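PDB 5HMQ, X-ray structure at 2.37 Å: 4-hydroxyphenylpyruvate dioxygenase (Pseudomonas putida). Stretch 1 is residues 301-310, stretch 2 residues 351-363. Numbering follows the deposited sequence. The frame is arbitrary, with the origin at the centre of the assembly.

Stretch 1 (301-310) LEFAVDEAVG
Stretch 2, residues 351-363: SFGHNFFEAHGPS

Residues 301-304 form the end of an extended strand, with phi from -95° to -115° and psi from 119° to 139°. Val305 (-148/167) and Asp306 (-102/-176) are an extended link, and a helix begins at Glu307. In the second stretch, residues 352-360 are helical. Gly361 then leaves the helix with phi/psi 86/-165, a conformation that calls for glycine because a CB would be jammed against the preceding carbonyl O. The strand and helix 352-360 approach to 7.9 Å between axes, at 61° between their N-to-C directions.

After Gly361 the chain comes alongside the strand. Ala304 and Ser363 form an antiparallel bridge, CA to CA 5.5 Å. Ala304 N donates to Ser363 O at 2.8 Å. The return bond, Ser363 N to Ala304 O, is weak at 3.4 Å. Pro362 CA also lies 3.4 Å from Ala304 O, in a CA-H...O contact. Ser363 (chi1 p) turns its OG back to Gly361 O, 2.9 Å away.

Ala304 is the centre of the packing. Ala304 CB lies on the same sheet face as the Ser363 side chain and meets the helix: it is 3.4 Å from Gly353 O, 3.9 Å from Phe357 CB and 4.1 Å from Phe356 CB. Its small side chain fits this close approach.

The CA-to-CB bond of Phe357 (chi1 t, chi2 71°) points toward the first stretch. One ring face covers Val305 C and Asp306 N. Phe357 CZ is 3.4 Å from Asp306 OD2. Asp306 (chi1 p) caps the following helix: Asp306 OD1 accepts from Val309 N at 2.8 Å.

Pro362 packs against two valines. Pro362 CB is 3.8 Å from Val309 CG1 (Val309 chi1 t) and 4.2 Å from Val305 CG1 (Val305 chi1 m). Glu302 extends with chi1 and chi2 both t, placing Glu302 OE2 at the edge of the Phe352 ring, 4.3 Å from Phe352 CE2.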

# COMPACT_ATOMS: atom_id res chain seq x y z
N LEU C 301 16.32 -22.70 9.12
CA LEU C 301 16.03 -21.66 8.14
C LEU C 301 16.28 -22.22 6.75
O LEU C 301 17.26 -22.94 6.52
CB LEU C 301 16.92 -20.44 8.37
CG LEU C 301 16.84 -19.75 9.74
CD1 LEU C 301 17.80 -18.56 9.79
CD2 LEU C 301 15.42 -19.29 10.04
N GLU C 302 15.37 -21.93 5.82
CA GLU C 302 15.48 -22.36 4.44
C GLU C 302 15.65 -21.13 3.55
O GLU C 302 14.77 -20.27 3.50
CB GLU C 302 14.26 -23.17 4.00
CG GLU C 302 14.37 -23.72 2.58
CD GLU C 302 13.14 -24.48 2.14
OE1 GLU C 302 12.18 -24.60 2.93
OE2 GLU C 302 13.12 -24.97 0.99
N PHE C 303 16.78 -21.06 2.85
CA PHE C 303 17.08 -19.96 1.95
C PHE C 303 16.90 -20.39 0.50
O PHE C 303 17.30 -21.50 0.12
CB PHE C 303 18.51 -19.44 2.16
CG PHE C 303 18.67 -18.59 3.39
CD1 PHE C 303 18.98 -19.16 4.61
CD2 PHE C 303 18.53 -17.21 3.31
CE1 PHE C 303 19.14 -18.37 5.74
CE2 PHE C 303 18.69 -16.42 4.43
CZ PHE C 303 18.99 -17.00 5.65
N ALA C 304 16.31 -19.50 -0.30
CA ALA C 304 16.14 -19.73 -1.72
C ALA C 304 17.29 -19.07 -2.46
O ALA C 304 17.47 -17.85 -2.38
CB ALA C 304 14.80 -19.18 -2.21
N VAL C 305 18.07 -19.87 -3.18
CA VAL C 305 19.28 -19.41 -3.85
C VAL C 305 19.47 -20.23 -5.13
O VAL C 305 18.82 -21.25 -5.33
CB VAL C 305 20.54 -19.56 -2.96
CG1 VAL C 305 20.54 -18.54 -1.83
CG2 VAL C 305 20.63 -20.97 -2.41
N ASP C 306 20.37 -19.77 -5.99
CA ASP C 306 20.89 -20.58 -7.07
C ASP C 306 22.28 -21.09 -6.67
O ASP C 306 22.74 -20.86 -5.55
CB ASP C 306 20.90 -19.79 -8.39
CG ASP C 306 21.81 -18.57 -8.36
OD1 ASP C 306 22.57 -18.38 -7.38
OD2 ASP C 306 21.77 -17.79 -9.33
N GLU C 307 22.95 -21.79 -7.58
CA GLU C 307 24.21 -22.41 -7.22
C GLU C 307 25.30 -21.38 -6.98
O GLU C 307 26.15 -21.55 -6.10
CB GLU C 307 24.64 -23.41 -8.29
CG GLU C 307 25.18 -24.72 -7.74
CD GLU C 307 24.08 -25.62 -7.19
OE1 GLU C 307 24.25 -26.16 -6.08
OE2 GLU C 307 23.05 -25.78 -7.88
N ALA C 308 25.29 -20.28 -7.74
CA ALA C 308 26.31 -19.25 -7.58
C ALA C 308 26.15 -18.51 -6.26
O ALA C 308 27.08 -18.45 -5.45
CB ALA C 308 26.27 -18.28 -8.77
N VAL C 309 24.97 -17.92 -6.04
CA VAL C 309 24.74 -17.18 -4.80
C VAL C 309 24.68 -18.12 -3.61
O VAL C 309 25.10 -17.76 -2.50
CB VAL C 309 23.47 -16.32 -4.91
CG1 VAL C 309 23.36 -15.37 -3.73
CG2 VAL C 309 23.45 -15.55 -6.22
N GLY C 310 24.19 -19.35 -3.81
CA GLY C 310 24.12 -20.29 -2.71
C GLY C 310 25.50 -20.69 -2.20
O GLY C 310 25.70 -20.85 -1.00
N SER C 351 10.95 -25.43 -8.71
CA SER C 351 10.41 -25.83 -7.42
C SER C 351 9.88 -24.59 -6.71
O SER C 351 9.95 -23.47 -7.22
CB SER C 351 11.49 -26.53 -6.59
OG SER C 351 12.57 -25.66 -6.32
N PHE C 352 9.33 -24.82 -5.52
CA PHE C 352 8.89 -23.71 -4.68
C PHE C 352 10.03 -22.75 -4.40
O PHE C 352 9.89 -21.53 -4.56
CB PHE C 352 8.30 -24.27 -3.38
CG PHE C 352 8.45 -23.37 -2.20
CD1 PHE C 352 7.63 -22.27 -2.03
CD2 PHE C 352 9.40 -23.64 -1.23
CE1 PHE C 352 7.77 -21.45 -0.93
CE2 PHE C 352 9.55 -22.82 -0.13
CZ PHE C 352 8.73 -21.72 0.02
N GLY C 353 11.19 -23.28 -3.99
CA GLY C 353 12.33 -22.43 -3.72
C GLY C 353 12.80 -21.64 -4.93
O GLY C 353 13.12 -20.45 -4.82
N HIS C 354 12.85 -22.29 -6.09
CA HIS C 354 13.33 -21.62 -7.30
C HIS C 354 12.43 -20.46 -7.69
O HIS C 354 12.91 -19.39 -8.07
CB HIS C 354 13.46 -22.62 -8.45
CG HIS C 354 14.11 -22.06 -9.67
ND1 HIS C 354 13.94 -22.60 -10.92
CD2 HIS C 354 14.94 -20.99 -9.83
CE1 HIS C 354 14.63 -21.90 -11.81
NE2 HIS C 354 15.24 -20.92 -11.17
N ASN C 355 11.11 -20.66 -7.62
CA ASN C 355 10.18 -19.56 -7.87
C ASN C 355 10.43 -18.42 -6.90
O ASN C 355 10.48 -17.25 -7.29
CB ASN C 355 8.74 -20.06 -7.76
CG ASN C 355 8.35 -21.00 -8.88
OD1 ASN C 355 9.02 -21.06 -9.91
ND2 ASN C 355 7.28 -21.76 -8.67
N PHE C 356 10.62 -18.74 -5.61
CA PHE C 356 10.86 -17.71 -4.61
C PHE C 356 12.16 -16.97 -4.88
O PHE C 356 12.23 -15.75 -4.72
CB PHE C 356 10.88 -18.35 -3.22
CG PHE C 356 10.51 -17.40 -2.11
CD1 PHE C 356 11.46 -16.59 -1.52
CD2 PHE C 356 9.20 -17.33 -1.66
CE1 PHE C 356 11.12 -15.73 -0.50
CE2 PHE C 356 8.85 -16.47 -0.65
CZ PHE C 356 9.81 -15.66 -0.06
N PHE C 357 13.20 -17.69 -5.31
CA PHE C 357 14.47 -17.05 -5.64
C PHE C 357 14.32 -16.12 -6.84
O PHE C 357 14.84 -15.00 -6.85
CB PHE C 357 15.54 -18.10 -5.90
CG PHE C 357 16.82 -17.54 -6.46
CD1 PHE C 357 17.66 -16.77 -5.67
CD2 PHE C 357 17.18 -17.78 -7.77
CE1 PHE C 357 18.84 -16.25 -6.18
CE2 PHE C 357 18.36 -17.27 -8.29
CZ PHE C 357 19.19 -16.50 -7.49
N GLU C 358 13.61 -16.57 -7.88
CA GLU C 358 13.41 -15.72 -9.05
C GLU C 358 12.53 -14.52 -8.72
O GLU C 358 12.72 -13.44 -9.29
CB GLU C 358 12.80 -16.53 -10.19
CG GLU C 358 13.71 -17.63 -10.75
CD GLU C 358 14.98 -17.09 -11.39
OE1 GLU C 358 14.94 -15.97 -11.96
OE2 GLU C 358 16.02 -17.78 -11.32
N ALA C 359 11.57 -14.69 -7.81
CA ALA C 359 10.66 -13.61 -7.45
C ALA C 359 11.29 -12.60 -6.49
O ALA C 359 10.86 -11.44 -6.47
CB ALA C 359 9.38 -14.19 -6.83
N HIS C 360 12.25 -13.03 -5.66
CA HIS C 360 12.80 -12.16 -4.63
C HIS C 360 14.32 -12.07 -4.60
O HIS C 360 14.84 -11.16 -3.95
CB HIS C 360 12.33 -12.62 -3.23
CG HIS C 360 10.85 -12.61 -3.05
ND1 HIS C 360 10.08 -13.75 -3.16
CD2 HIS C 360 9.99 -11.60 -2.74
CE1 HIS C 360 8.81 -13.44 -2.94
NE2 HIS C 360 8.73 -12.15 -2.68
N GLY C 361 15.03 -12.95 -5.29
CA GLY C 361 16.47 -13.04 -5.15
C GLY C 361 16.84 -13.94 -3.98
O GLY C 361 16.00 -14.69 -3.47
N PRO C 362 18.09 -13.87 -3.53
CA PRO C 362 18.49 -14.65 -2.35
C PRO C 362 17.72 -14.16 -1.13
O PRO C 362 17.78 -12.99 -0.76
CB PRO C 362 19.99 -14.38 -2.23
CG PRO C 362 20.22 -13.11 -2.98
CD PRO C 362 19.19 -13.06 -4.07
N SER C 363 17.00 -15.08 -0.49
CA SER C 363 16.02 -14.69 0.51
C SER C 363 15.65 -15.90 1.36
O SER C 363 15.94 -17.04 1.01
CB SER C 363 14.77 -14.10 -0.15
OG SER C 363 14.27 -14.99 -1.14